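Local coordinates for non-toxic crystal protein (Bacillus thuringiensis, PDB 2D42) that is non-toxic, has no established cellular role, yet closely resembles beta-pore-forming toxins of the aerolysin type in structure, at residues A[10-15]-A[204-209]; A[53-58]-A[235-240]; A[104-109]-A[115-120]; A[210-215]-A[219-224]. One frame throughout, in Å; residues are numbered along the deposited sequence.

Contacts 1 and 4 lie on one side of the chain's centre, their own centres about 14 Å apart; contact 2 lies on the opposite side, about 56 Å from contact 1 between centres. Contact 3 is the most central and the only partly buried one; the others are surface contacts. Contacts 3 and 4 are antiparallel hairpins carried by backbone hydrogen bonds, burying 612 and 460 Å². Contacts 1 and 2 bury 174 and 93 Å² and rest mainly on side chains, with no backbone pairing between their segments: helix against helix, and two strands separated by a third. Strand 219-244 serves contacts 2 and 4, and helix 199-206 of contact 1 leads into strand 211-214 of contact 4.

Contact 1 (A[10-15]-A[204-209]); sequences EIYGMQ and QANGTP
Ile11 meets Asn206 where helix 5-19 passes the C-terminal end of helix 199-206. Its CB lies 4.0 Å from Asn206 ND2, and its CG2 is equally near that amide nitrogen. These are van der Waals approaches, since an aliphatic branch offers the amide no acceptor. The amide nitrogen has its polar partner one turn back, donating a hydrogen bond to the backbone O of Glu8, which ties the end of the second helix to the backbone of the first.

Tyr12 follows and has the larger share of the contact on this helix. The CA atoms of Tyr12 and Asn206, 6.4 Å apart, are the nearest CA pair, and Asn206 reaches across the gap: Asn206 OD1 comes to 3.6 Å from Tyr12 CA and is almost as near to CB. At this point helix 199-206 ends in a Schellman motif. Gly207, with a positive phi of 71°, is the C' residue; Thr208 N bonds back to Leu203 O, and Gly207 N makes a weak bond of 3.3 Å to Gln204 O. Asn206 therefore sits on the last helical turn. Its side chain crosses that of Tyr12 at about a right angle, the carboxamide plane 46° from the ring plane.

Tyr12 CG is anti to the backbone N (chi1 172°), which swings the ring along the flank of the second helix. There Ala205 CB lies in the ring plane at its edge, 3.7 Å from Tyr12 CD1 and as close to CE1. The same tyrosine also packs on Val202 of that helix and on Gln195 and Val197 of strand 189-198.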
loop_
_atom_site.group_PDB
_atom_site.type_symbol
_atom_site.label_atom_id
_atom_site.label_comp_id
_atom_site.label_asym_id
_atom_site.label_seq_id
_atom_site.Cartn_x
_atom_site.Cartn_y
_atom_site.Cartn_z
ATOM N N GLU A 10 16.738 9.613 22.318
ATOM C CA GLU A 10 17.209 10.834 22.959
ATOM C C GLU A 10 16.434 11.069 24.265
ATOM O O GLU A 10 17.027 11.379 25.301
ATOM C CB GLU A 10 17.031 12.019 22.003
ATOM C CG GLU A 10 17.671 13.320 22.460
ATOM C CD GLU A 10 17.466 14.437 21.451
ATOM O OE1 GLU A 10 16.299 14.832 21.229
ATOM O OE2 GLU A 10 18.466 14.915 20.873
ATOM N N ILE A 11 15.115 10.908 24.216
ATOM C CA ILE A 11 14.278 11.098 25.403
ATOM C C ILE A 11 14.687 10.118 26.496
ATOM O O ILE A 11 14.810 10.485 27.665
ATOM C CB ILE A 11 12.784 10.883 25.077
ATOM C CG1 ILE A 11 12.296 11.995 24.144
ATOM C CG2 ILE A 11 11.969 10.844 26.359
ATOM C CD1 ILE A 11 10.866 11.812 23.647
ATOM N N TYR A 12 14.888 8.866 26.112
ATOM C CA TYR A 12 15.297 7.851 27.064
ATOM C C TYR A 12 16.639 8.219 27.704
ATOM O O TYR A 12 16.808 8.105 28.912
ATOM C CB TYR A 12 15.435 6.499 26.373
ATOM C CG TYR A 12 16.038 5.444 27.264
ATOM C CD1 TYR A 12 15.244 4.704 28.136
ATOM C CD2 TYR A 12 17.413 5.196 27.249
ATOM C CE1 TYR A 12 15.804 3.736 28.971
ATOM C CE2 TYR A 12 17.985 4.234 28.081
ATOM C CZ TYR A 12 17.175 3.506 28.936
ATOM O OH TYR A 12 17.726 2.527 29.735
ATOM N N GLY A 13 17.588 8.648 26.874
ATOM C CA GLY A 13 18.907 9.016 27.361
ATOM C C GLY A 13 18.899 10.221 28.281
ATOM O O GLY A 13 19.627 10.260 29.268
ATOM N N MET A 14 18.075 11.209 27.959
ATOM C CA MET A 14 17.990 12.401 28.781
ATOM C C MET A 14 17.429 12.103 30.166
ATOM O O MET A 14 17.900 12.660 31.159
ATOM C CB MET A 14 17.157 13.461 28.070
ATOM C CG MET A 14 17.887 14.060 26.884
ATOM S SD MET A 14 16.945 15.319 26.019
ATOM C CE MET A 14 16.973 16.655 27.247
ATOM N N GLN A 15 16.442 11.213 30.240
ATOM C CA GLN A 15 15.849 10.851 31.527
ATOM C C GLN A 15 16.802 9.954 32.307
ATOM O O GLN A 15 16.918 10.068 33.528
ATOM C CB GLN A 15 14.499 10.140 31.330
ATOM C CG GLN A 15 14.554 8.771 30.631
ATOM C CD GLN A 15 14.786 7.595 31.586
ATOM O OE1 GLN A 15 14.908 6.444 31.153
ATOM N NE2 GLN A 15 14.838 7.882 32.887
ATOM N N GLN A 204 9.741 0.723 25.947
ATOM C CA GLN A 204 9.049 0.308 27.150
ATOM C C GLN A 204 9.195 1.366 28.234
ATOM O O GLN A 204 8.222 1.733 28.897
ATOM C CB GLN A 204 9.598 -1.028 27.636
ATOM C CG GLN A 204 8.739 -1.671 28.690
ATOM C CD GLN A 204 8.862 -3.171 28.674
ATOM O OE1 GLN A 204 9.947 -3.721 28.873
ATOM N NE2 GLN A 204 7.752 -3.850 28.428
ATOM N N ALA A 205 10.414 1.869 28.396
ATOM C CA ALA A 205 10.687 2.881 29.405
ATOM C C ALA A 205 9.949 4.174 29.099
ATOM O O ALA A 205 9.408 4.812 29.996
ATOM C CB ALA A 205 12.186 3.144 29.490
ATOM N N ASN A 206 9.926 4.560 27.828
ATOM C CA ASN A 206 9.254 5.789 27.413
ATOM C C ASN A 206 7.730 5.677 27.384
ATOM O O ASN A 206 7.024 6.689 27.401
ATOM C CB ASN A 206 9.734 6.206 26.022
ATOM C CG ASN A 206 11.151 6.735 26.023
ATOM O OD1 ASN A 206 11.806 6.812 27.069
ATOM N ND2 ASN A 206 11.638 7.107 24.845
ATOM N N GLY A 207 7.229 4.450 27.333
ATOM C CA GLY A 207 5.793 4.255 27.262
ATOM C C GLY A 207 5.294 4.686 25.894
ATOM O O GLY A 207 4.118 4.996 25.721
ATOM N N THR A 208 6.202 4.710 24.922
ATOM C CA THR A 208 5.887 5.106 23.553
ATOM C C THR A 208 4.625 4.407 23.043
ATOM O O THR A 208 4.541 3.184 23.038
ATOM C CB THR A 208 7.059 4.766 22.609
ATOM O OG1 THR A 208 8.298 5.150 23.229
ATOM C CG2 THR A 208 6.904 5.498 21.291
ATOM N N PRO A 209 3.629 5.187 22.592
ATOM C CA PRO A 209 2.359 4.660 22.078
ATOM C C PRO A 209 2.498 3.868 20.783
ATOM O O PRO A 209 3.358 4.167 19.956
ATOM C CB PRO A 209 1.515 5.922 21.861
ATOM C CG PRO A 209 2.144 6.934 22.765
ATOM C CD PRO A 209 3.607 6.656 22.607
#

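Contact 2 (A[53-58]-A[235-240]); sequences VNHIVL and QTFIDV
His55 and Phe237 supply the one close approach between these strands, a ring pair at the surface of the long, curled beta-sheet that runs through this aerolysin-like fold. The strands are not direct neighbours: the nearest CA atoms, those of His55 and Thr236, are 9.1 Å apart, too far for backbone pairing. Strand 150-185 lies between them and bonds to both. Ile56 and Leu58 pair through their backbones with Leu158 and Tyr156 on one side, while Gln235 and Phe237 pair with Glu159 and Thr157 on the other. The contact is thus a bridge of side chains over an intervening strand.

As an aromatic interaction it is slight. The ring planes are only 19° from parallel, but a lateral offset leaves little of one ring over the other, the centroids of His55 and Phe237 being 5.8 Å apart. The two rings supply somewhat more than half of the 93 Å² buried; Leu58 and Thr236, which approach less closely, supply the rest.

Polar chemistry belongs to the surroundings. Thr236 OG1 is hydrogen-bonded to Asp140 on strand 129-146, and Gln235 NE2 to Glu159 on the intervening strand. His55 also packs against Glu159, a neighbour that may favour a protonated imidazole.

Both rings leave with CG beside the backbone N, at a chi1 of -56° in Phe237 and turned further, to -91°, in His55. The nearest atoms are His55 NE2 and Phe237 CE1, 4.0 Å apart, approaching obliquely.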
loop_
_atom_site.group_PDB
_atom_site.type_symbol
_atom_site.label_atom_id
_atom_site.label_comp_id
_atom_site.label_asym_id
_atom_site.label_seq_id
_atom_site.Cartn_x
_atom_site.Cartn_y
_atom_site.Cartn_z
ATOM N N VAL A 53 -19.639 0.743 -9.282
ATOM C CA VAL A 53 -18.623 0.531 -10.299
ATOM C C VAL A 53 -18.994 1.384 -11.496
ATOM O O VAL A 53 -20.144 1.811 -11.615
ATOM C CB VAL A 53 -18.564 -0.946 -10.749
ATOM C CG1 VAL A 53 -18.299 -1.842 -9.548
ATOM C CG2 VAL A 53 -19.864 -1.338 -11.438
ATOM N N ASN A 54 -18.015 1.664 -12.353
ATOM C CA ASN A 54 -18.255 2.432 -13.566
ATOM C C ASN A 54 -18.030 1.482 -14.728
ATOM O O ASN A 54 -17.132 0.646 -14.680
ATOM C CB ASN A 54 -17.278 3.605 -13.715
ATOM C CG ASN A 54 -17.541 4.723 -12.728
ATOM O OD1 ASN A 54 -18.659 4.903 -12.255
ATOM N ND2 ASN A 54 -16.511 5.500 -12.438
ATOM N N HIS A 55 -18.852 1.612 -15.759
ATOM C CA HIS A 55 -18.739 0.782 -16.950
ATOM C C HIS A 55 -18.039 1.615 -18.012
ATOM O O HIS A 55 -18.619 2.545 -18.568
ATOM C CB HIS A 55 -20.127 0.354 -17.428
ATOM C CG HIS A 55 -20.594 -0.947 -16.851
ATOM N ND1 HIS A 55 -20.458 -1.263 -15.516
ATOM C CD2 HIS A 55 -21.191 -2.015 -17.432
ATOM C CE1 HIS A 55 -20.948 -2.472 -15.300
ATOM N NE2 HIS A 55 -21.399 -2.949 -16.447
ATOM N N ILE A 56 -16.782 1.273 -18.268
ATOM C CA ILE A 56 -15.946 1.975 -19.229
ATOM C C ILE A 56 -15.876 1.276 -20.587
ATOM O O ILE A 56 -15.532 0.096 -20.671
ATOM C CB ILE A 56 -14.508 2.093 -18.688
ATOM C CG1 ILE A 56 -14.530 2.799 -17.333
ATOM C CG2 ILE A 56 -13.627 2.843 -19.677
ATOM C CD1 ILE A 56 -13.190 2.816 -16.645
ATOM N N VAL A 57 -16.206 2.008 -21.646
ATOM C CA VAL A 57 -16.133 1.455 -22.991
ATOM C C VAL A 57 -14.675 1.537 -23.434
ATOM O O VAL A 57 -14.164 2.618 -23.730
ATOM C CB VAL A 57 -17.015 2.243 -23.972
ATOM C CG1 VAL A 57 -16.775 1.760 -25.411
ATOM C CG2 VAL A 57 -18.478 2.057 -23.598
ATOM N N LEU A 58 -14.002 0.391 -23.448
ATOM C CA LEU A 58 -12.597 0.316 -23.840
ATOM C C LEU A 58 -12.409 0.370 -25.348
ATOM O O LEU A 58 -11.421 0.922 -25.839
ATOM C CB LEU A 58 -11.974 -0.986 -23.312
ATOM C CG LEU A 58 -11.844 -1.173 -21.793
ATOM C CD1 LEU A 58 -11.336 -2.579 -21.490
ATOM C CD2 LEU A 58 -10.897 -0.128 -21.227
ATOM N N GLN A 235 -13.699 -6.839 -14.267
ATOM C CA GLN A 235 -14.028 -7.816 -15.301
ATOM C C GLN A 235 -14.383 -7.076 -16.581
ATOM O O GLN A 235 -14.597 -5.861 -16.567
ATOM C CB GLN A 235 -15.216 -8.687 -14.881
ATOM C CG GLN A 235 -16.551 -7.963 -14.894
ATOM C CD GLN A 235 -17.706 -8.871 -14.514
ATOM O OE1 GLN A 235 -17.906 -9.923 -15.120
ATOM N NE2 GLN A 235 -18.478 -8.463 -13.508
ATOM N N THR A 236 -14.466 -7.810 -17.684
ATOM C CA THR A 236 -14.793 -7.202 -18.964
ATOM C C THR A 236 -15.995 -7.866 -19.605
ATOM O O THR A 236 -16.343 -9.004 -19.280
ATOM C CB THR A 236 -13.628 -7.306 -19.945
ATOM O OG1 THR A 236 -13.270 -8.685 -20.105
ATOM C CG2 THR A 236 -12.430 -6.527 -19.433
ATOM N N PHE A 237 -16.637 -7.139 -20.513
ATOM C CA PHE A 237 -17.793 -7.658 -21.222
ATOM C C PHE A 237 -17.692 -7.277 -22.690
ATOM O O PHE A 237 -17.224 -6.184 -23.027
ATOM C CB PHE A 237 -19.110 -7.051 -20.706
ATOM C CG PHE A 237 -19.347 -7.214 -19.229
ATOM C CD1 PHE A 237 -18.974 -6.213 -18.335
ATOM C CD2 PHE A 237 -19.994 -8.351 -18.734
ATOM C CE1 PHE A 237 -19.243 -6.335 -16.970
ATOM C CE2 PHE A 237 -20.269 -8.485 -17.374
ATOM C CZ PHE A 237 -19.894 -7.475 -16.491
ATOM N N ILE A 238 -18.123 -8.176 -23.563
ATOM C CA ILE A 238 -18.165 -7.859 -24.977
ATOM C C ILE A 238 -19.632 -8.003 -25.346
ATOM O O ILE A 238 -20.212 -9.070 -25.189
ATOM C CB ILE A 238 -17.338 -8.817 -25.851
ATOM C CG1 ILE A 238 -15.841 -8.631 -25.574
ATOM C CG2 ILE A 238 -17.640 -8.537 -27.322
ATOM C CD1 ILE A 238 -14.928 -9.546 -26.388
ATOM N N ASP A 239 -20.245 -6.913 -25.789
ATOM C CA ASP A 239 -21.638 -6.950 -26.189
ATOM C C ASP A 239 -21.722 -6.662 -27.681
ATOM O O ASP A 239 -21.145 -5.699 -28.178
ATOM C CB ASP A 239 -22.451 -5.928 -25.394
ATOM C CG ASP A 239 -22.489 -6.255 -23.912
ATOM O OD1 ASP A 239 -23.128 -7.262 -23.532
ATOM O OD2 ASP A 239 -21.869 -5.515 -23.129
ATOM N N VAL A 240 -22.447 -7.515 -28.387
ATOM C CA VAL A 240 -22.593 -7.372 -29.821
ATOM C C VAL A 240 -24.033 -7.089 -30.235
ATOM O O VAL A 240 -24.937 -7.870 -29.951
ATOM C CB VAL A 240 -22.119 -8.641 -30.540
ATOM C CG1 VAL A 240 -22.172 -8.443 -32.047
ATOM C CG2 VAL A 240 -20.710 -8.996 -30.082
#

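Contact 3 (A[104-109]-A[115-120]); sequences FANLFF and SGRIAF
Phe104 lays its ring beside Ala119, its non-hydrogen-bonded partner, and presses closely on the methyl: Phe104 CE1 is 3.3 Å from Ala119 CB. The Arg117 chain, bent at chi3 (90°), turns the edge of its guanidinium toward Phe104 CD1, which lies 3.6 Å from Arg117 NE, the two planes 55° apart. Asn106 runs alongside Arg117, its OD1 resting 3.2 Å from Arg117 CG.

The other face of this hairpin, strands 101-109 and 114-122, is apolar. Leu107 CD1 fits against the branches of Ile118, 3.8 Å from CG2, and Ala105 fills the space beside Ile118 CG1. Gly116, lacking a side chain, makes the hollow that Phe109 occupies: the ring edge comes within 4.0 Å of Gly116 N at Phe109 CE2. Phe109 and Ile118 continue onto Ile232 of strand 219-244.

Two hydrogen-bonded pairs, Ala105 with Ile118 and Leu107 with Gly116, hold the register; Gly116 N to Leu107 O measures 2.8 Å and is fairly straight (165°). Against the apolar face stands a mixed one, with Asn106, Arg117 and Ser115 among Phe104, Phe108 and Ala119. The hairpin is therefore only partly amphipathic, which is consistent with the amphipathic hairpins of related pore-forming toxins.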
loop_
_atom_site.group_PDB
_atom_site.type_symbol
_atom_site.label_atom_id
_atom_site.label_comp_id
_atom_site.label_asym_id
_atom_site.label_seq_id
_atom_site.Cartn_x
_atom_site.Cartn_y
_atom_site.Cartn_z
ATOM N N PHE A 104 -0.707 -5.668 -0.819
ATOM C CA PHE A 104 -1.812 -6.247 -1.584
ATOM C C PHE A 104 -3.033 -6.467 -0.691
ATOM O O PHE A 104 -2.928 -6.484 0.534
ATOM C CB PHE A 104 -1.396 -7.586 -2.196
ATOM C CG PHE A 104 -0.404 -7.459 -3.317
ATOM C CD1 PHE A 104 -0.834 -7.288 -4.634
ATOM C CD2 PHE A 104 0.965 -7.488 -3.057
ATOM C CE1 PHE A 104 0.086 -7.150 -5.671
ATOM C CE2 PHE A 104 1.894 -7.351 -4.090
ATOM C CZ PHE A 104 1.450 -7.181 -5.401
ATOM N N ALA A 105 -4.191 -6.628 -1.317
ATOM C CA ALA A 105 -5.428 -6.857 -0.587
ATOM C C ALA A 105 -6.475 -7.432 -1.533
ATOM O O ALA A 105 -6.641 -6.952 -2.657
ATOM C CB ALA A 105 -5.924 -5.559 0.020
ATOM N N ASN A 106 -7.152 -8.484 -1.082
ATOM C CA ASN A 106 -8.189 -9.124 -1.874
ATOM C C ASN A 106 -9.516 -8.492 -1.479
ATOM O O ASN A 106 -10.173 -8.932 -0.540
ATOM C CB ASN A 106 -8.218 -10.631 -1.597
ATOM C CG ASN A 106 -6.993 -11.339 -2.140
ATOM O OD1 ASN A 106 -6.704 -11.267 -3.331
ATOM N ND2 ASN A 106 -6.262 -12.026 -1.262
ATOM N N LEU A 107 -9.893 -7.440 -2.184
ATOM C CA LEU A 107 -11.134 -6.753 -1.878
ATOM C C LEU A 107 -12.331 -7.409 -2.560
ATOM O O LEU A 107 -12.194 -8.048 -3.595
ATOM C CB LEU A 107 -11.025 -5.288 -2.304
ATOM C CG LEU A 107 -9.909 -4.466 -1.645
ATOM C CD1 LEU A 107 -9.931 -3.044 -2.193
ATOM C CD2 LEU A 107 -10.094 -4.456 -0.136
ATOM N N PHE A 108 -13.504 -7.255 -1.962
ATOM C CA PHE A 108 -14.720 -7.809 -2.539
ATOM C C PHE A 108 -15.619 -6.632 -2.897
ATOM O O PHE A 108 -15.953 -5.813 -2.049
ATOM C CB PHE A 108 -15.443 -8.723 -1.553
ATOM C CG PHE A 108 -16.677 -9.370 -2.126
ATOM C CD1 PHE A 108 -16.576 -10.272 -3.180
ATOM C CD2 PHE A 108 -17.943 -9.060 -1.623
ATOM C CE1 PHE A 108 -17.716 -10.862 -3.731
ATOM C CE2 PHE A 108 -19.093 -9.643 -2.163
ATOM C CZ PHE A 108 -18.980 -10.546 -3.220
ATOM N N PHE A 109 -16.009 -6.560 -4.157
ATOM C CA PHE A 109 -16.837 -5.461 -4.606
ATOM C C PHE A 109 -18.290 -5.911 -4.594
ATOM O O PHE A 109 -18.832 -6.428 -5.572
ATOM C CB PHE A 109 -16.322 -5.011 -5.976
ATOM C CG PHE A 109 -14.939 -4.403 -5.911
ATOM C CD1 PHE A 109 -14.771 -3.021 -5.857
ATOM C CD2 PHE A 109 -13.806 -5.221 -5.815
ATOM C CE1 PHE A 109 -13.506 -2.454 -5.705
ATOM C CE2 PHE A 109 -12.529 -4.664 -5.659
ATOM C CZ PHE A 109 -12.377 -3.280 -5.604
ATOM N N SER A 115 -14.567 -10.316 -6.569
ATOM C CA SER A 115 -13.384 -9.939 -5.811
ATOM C C SER A 115 -12.382 -9.333 -6.779
ATOM O O SER A 115 -12.405 -9.626 -7.974
ATOM C CB SER A 115 -12.760 -11.156 -5.114
ATOM O OG SER A 115 -13.582 -11.567 -4.039
ATOM N N GLY A 116 -11.531 -8.469 -6.246
ATOM C CA GLY A 116 -10.480 -7.832 -7.019
ATOM C C GLY A 116 -9.252 -7.686 -6.116
ATOM O O GLY A 116 -9.352 -7.171 -5.005
ATOM N N ARG A 117 -8.098 -8.160 -6.564
ATOM C CA ARG A 117 -6.886 -8.045 -5.749
ATOM C C ARG A 117 -6.197 -6.741 -6.129
ATOM O O ARG A 117 -5.802 -6.568 -7.273
ATOM C CB ARG A 117 -5.928 -9.215 -6.022
ATOM C CG ARG A 117 -4.789 -9.339 -4.998
ATOM C CD ARG A 117 -3.781 -10.435 -5.375
ATOM N NE ARG A 117 -2.713 -9.895 -6.211
ATOM C CZ ARG A 117 -2.383 -10.344 -7.420
ATOM N NH1 ARG A 117 -3.035 -11.363 -7.967
ATOM N NH2 ARG A 117 -1.398 -9.757 -8.089
ATOM N N ILE A 118 -6.065 -5.821 -5.183
ATOM C CA ILE A 118 -5.407 -4.557 -5.480
ATOM C C ILE A 118 -3.965 -4.605 -4.991
ATOM O O ILE A 118 -3.602 -5.449 -4.166
ATOM C CB ILE A 118 -6.076 -3.359 -4.779
ATOM C CG1 ILE A 118 -5.906 -3.491 -3.262
ATOM C CG2 ILE A 118 -7.554 -3.263 -5.172
ATOM C CD1 ILE A 118 -6.152 -2.209 -2.526
ATOM N N ALA A 119 -3.156 -3.688 -5.509
ATOM C CA ALA A 119 -1.757 -3.574 -5.132
ATOM C C ALA A 119 -1.529 -2.095 -4.872
ATOM O O ALA A 119 -2.104 -1.237 -5.562
ATOM C CB ALA A 119 -0.852 -4.056 -6.269
ATOM N N PHE A 120 -0.729 -1.796 -3.854
ATOM C CA PHE A 120 -0.417 -0.417 -3.525
ATOM C C PHE A 120 0.933 -0.289 -2.837
ATOM O O PHE A 120 1.509 -1.287 -2.372
ATOM C CB PHE A 120 -1.536 0.196 -2.665
ATOM C CG PHE A 120 -1.730 -0.458 -1.313
ATOM C CD1 PHE A 120 -1.195 0.123 -0.164
ATOM C CD2 PHE A 120 -2.507 -1.601 -1.180
ATOM C CE1 PHE A 120 -1.438 -0.422 1.098
ATOM C CE2 PHE A 120 -2.758 -2.159 0.075
ATOM C CZ PHE A 120 -2.225 -1.566 1.220
#

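Contact 4 (A[210-215]-A[219-224]); sequences GFTISK and RAYFTG
Different first torsions bring the Phe211 and Phe222 rings together: Phe211 CG lies beside its backbone N (chi1 -65°), whereas Phe222 CG is anti to its own (chi1 173°). Phe222 CD1 consequently sits over one face of Phe211, 3.6 Å above its plane and offset toward the rim. Their planes are 55° apart, an oblique meeting, and Phe211 CE1 also touches Phe222 CB at 3.5 Å.

Along the same face Ala220 CB is clasped by two side chains, 3.9 Å from Ile213 CD1 and 4.0 Å from Phe211 CD1. Leu203 of helix 199-206 packs onto Phe211 and Ala220, and Val93 onto both phenyl rings, covering this side of the hairpin.

The hairpin joins strand 211-214 to the start of strand 219-244, which bonds through its other edge to strand 150-185. Thr212 and Tyr221 form a reciprocal backbone pair, with Tyr221 N to Thr212 O at 2.8 Å; Ser214 and Arg219 do the same nearer the turn. Gly210, with positive phi, extends the ladder by accepting from Thr223 N at 3.0 Å.

On the reverse face Thr212 OG1 approaches Tyr221 CB at 3.5 Å. Beyond it Arg219 NH1 donates to Tyr221 OH, 3.3 Å away, and Ser214 OG bonds to Gln217 N within the turn.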
loop_
_atom_site.group_PDB
_atom_site.type_symbol
_atom_site.label_atom_id
_atom_site.label_comp_id
_atom_site.label_asym_id
_atom_site.label_seq_id
_atom_site.Cartn_x
_atom_site.Cartn_y
_atom_site.Cartn_z
ATOM N N GLY A 210 1.638 2.867 20.616
ATOM C CA GLY A 210 1.642 2.062 19.404
ATOM C C GLY A 210 2.499 0.808 19.388
ATOM O O GLY A 210 2.631 0.155 18.348
ATOM N N PHE A 211 3.066 0.441 20.530
ATOM C CA PHE A 211 3.926 -0.736 20.577
ATOM C C PHE A 211 3.586 -1.775 21.634
ATOM O O PHE A 211 3.102 -1.448 22.713
ATOM C CB PHE A 211 5.373 -0.313 20.829
ATOM C CG PHE A 211 5.983 0.502 19.735
ATOM C CD1 PHE A 211 6.683 -0.114 18.699
ATOM C CD2 PHE A 211 5.925 1.892 19.773
ATOM C CE1 PHE A 211 7.323 0.643 17.722
ATOM C CE2 PHE A 211 6.562 2.656 18.796
ATOM C CZ PHE A 211 7.264 2.028 17.771
ATOM N N THR A 212 3.846 -3.035 21.311
ATOM C CA THR A 212 3.672 -4.112 22.273
ATOM C C THR A 212 5.078 -4.694 22.251
ATOM O O THR A 212 5.647 -4.899 21.180
ATOM C CB THR A 212 2.634 -5.164 21.835
ATOM O OG1 THR A 212 3.100 -5.858 20.677
ATOM C CG2 THR A 212 1.297 -4.489 21.535
ATOM N N ILE A 213 5.644 -4.927 23.430
ATOM C CA ILE A 213 7.014 -5.421 23.556
ATOM C C ILE A 213 7.148 -6.910 23.836
ATOM O O ILE A 213 6.389 -7.474 24.616
ATOM C CB ILE A 213 7.750 -4.694 24.698
ATOM C CG1 ILE A 213 7.364 -3.207 24.724
ATOM C CG2 ILE A 213 9.254 -4.891 24.547
ATOM C CD1 ILE A 213 7.690 -2.437 23.472
ATOM N N SER A 214 8.141 -7.539 23.220
ATOM C CA SER A 214 8.381 -8.955 23.451
ATOM C C SER A 214 9.844 -9.221 23.801
ATOM O O SER A 214 10.683 -9.347 22.913
ATOM C CB SER A 214 8.007 -9.774 22.218
ATOM O OG SER A 214 8.271 -11.151 22.439
ATOM N N LYS A 215 10.154 -9.296 25.090
ATOM C CA LYS A 215 11.531 -9.576 25.498
ATOM C C LYS A 215 11.905 -10.909 24.874
ATOM O O LYS A 215 12.998 -11.069 24.333
ATOM C CB LYS A 215 11.655 -9.681 27.021
ATOM C CG LYS A 215 11.380 -8.389 27.771
ATOM C CD LYS A 215 9.914 -7.999 27.674
ATOM C CE LYS A 215 9.610 -6.753 28.482
ATOM N NZ LYS A 215 8.150 -6.465 28.466
ATOM N N ARG A 219 12.017 -7.928 20.410
ATOM C CA ARG A 219 11.496 -7.018 19.406
ATOM C C ARG A 219 10.249 -6.322 19.909
ATOM O O ARG A 219 9.650 -6.721 20.915
ATOM C CB ARG A 219 11.149 -7.797 18.136
ATOM C CG ARG A 219 10.045 -8.823 18.371
ATOM C CD ARG A 219 9.818 -9.712 17.168
ATOM N NE ARG A 219 11.014 -10.456 16.790
ATOM C CZ ARG A 219 11.008 -11.462 15.923
ATOM N NH1 ARG A 219 9.868 -11.828 15.363
ATOM N NH2 ARG A 219 12.131 -12.102 15.615
ATOM N N ALA A 220 9.871 -5.267 19.201
ATOM C CA ALA A 220 8.676 -4.517 19.537
ATOM C C ALA A 220 7.798 -4.562 18.296
ATOM O O ALA A 220 8.290 -4.424 17.179
ATOM C CB ALA A 220 9.032 -3.084 19.885
ATOM N N TYR A 221 6.504 -4.787 18.484
ATOM C CA TYR A 221 5.593 -4.835 17.354
ATOM C C TYR A 221 4.850 -3.507 17.287
ATOM O O TYR A 221 4.211 -3.091 18.253
ATOM C CB TYR A 221 4.601 -5.995 17.503
ATOM C CG TYR A 221 5.204 -7.362 17.252
ATOM C CD1 TYR A 221 5.779 -8.102 18.286
ATOM C CD2 TYR A 221 5.203 -7.913 15.970
ATOM C CE1 TYR A 221 6.343 -9.375 18.047
ATOM C CE2 TYR A 221 5.764 -9.172 15.719
ATOM C CZ TYR A 221 6.330 -9.899 16.759
ATOM O OH TYR A 221 6.875 -11.144 16.497
ATOM N N PHE A 222 4.953 -2.832 16.152
ATOM C CA PHE A 222 4.283 -1.547 15.988
ATOM C C PHE A 222 2.958 -1.699 15.254
ATOM O O PHE A 222 2.852 -2.461 14.294
ATOM C CB PHE A 222 5.169 -0.570 15.201
ATOM C CG PHE A 222 4.481 0.724 14.847
ATOM C CD1 PHE A 222 4.286 1.712 15.806
ATOM C CD2 PHE A 222 3.980 0.932 13.561
ATOM C CE1 PHE A 222 3.595 2.894 15.491
ATOM C CE2 PHE A 222 3.294 2.099 13.238
ATOM C CZ PHE A 222 3.099 3.084 14.202
ATOM N N THR A 223 1.942 -0.979 15.713
ATOM C CA THR A 223 0.656 -1.011 15.034
ATOM C C THR A 223 0.221 0.423 14.774
ATOM O O THR A 223 -0.010 1.199 15.701
ATOM C CB THR A 223 -0.422 -1.756 15.844
ATOM O OG1 THR A 223 -0.090 -3.149 15.894
ATOM C CG2 THR A 223 -1.796 -1.608 15.171
ATOM N N GLY A 224 0.148 0.766 13.493
ATOM C CA GLY A 224 -0.240 2.102 13.098
ATOM C C GLY A 224 -1.477 2.112 12.219
ATOM O O GLY A 224 -2.201 1.115 12.116
#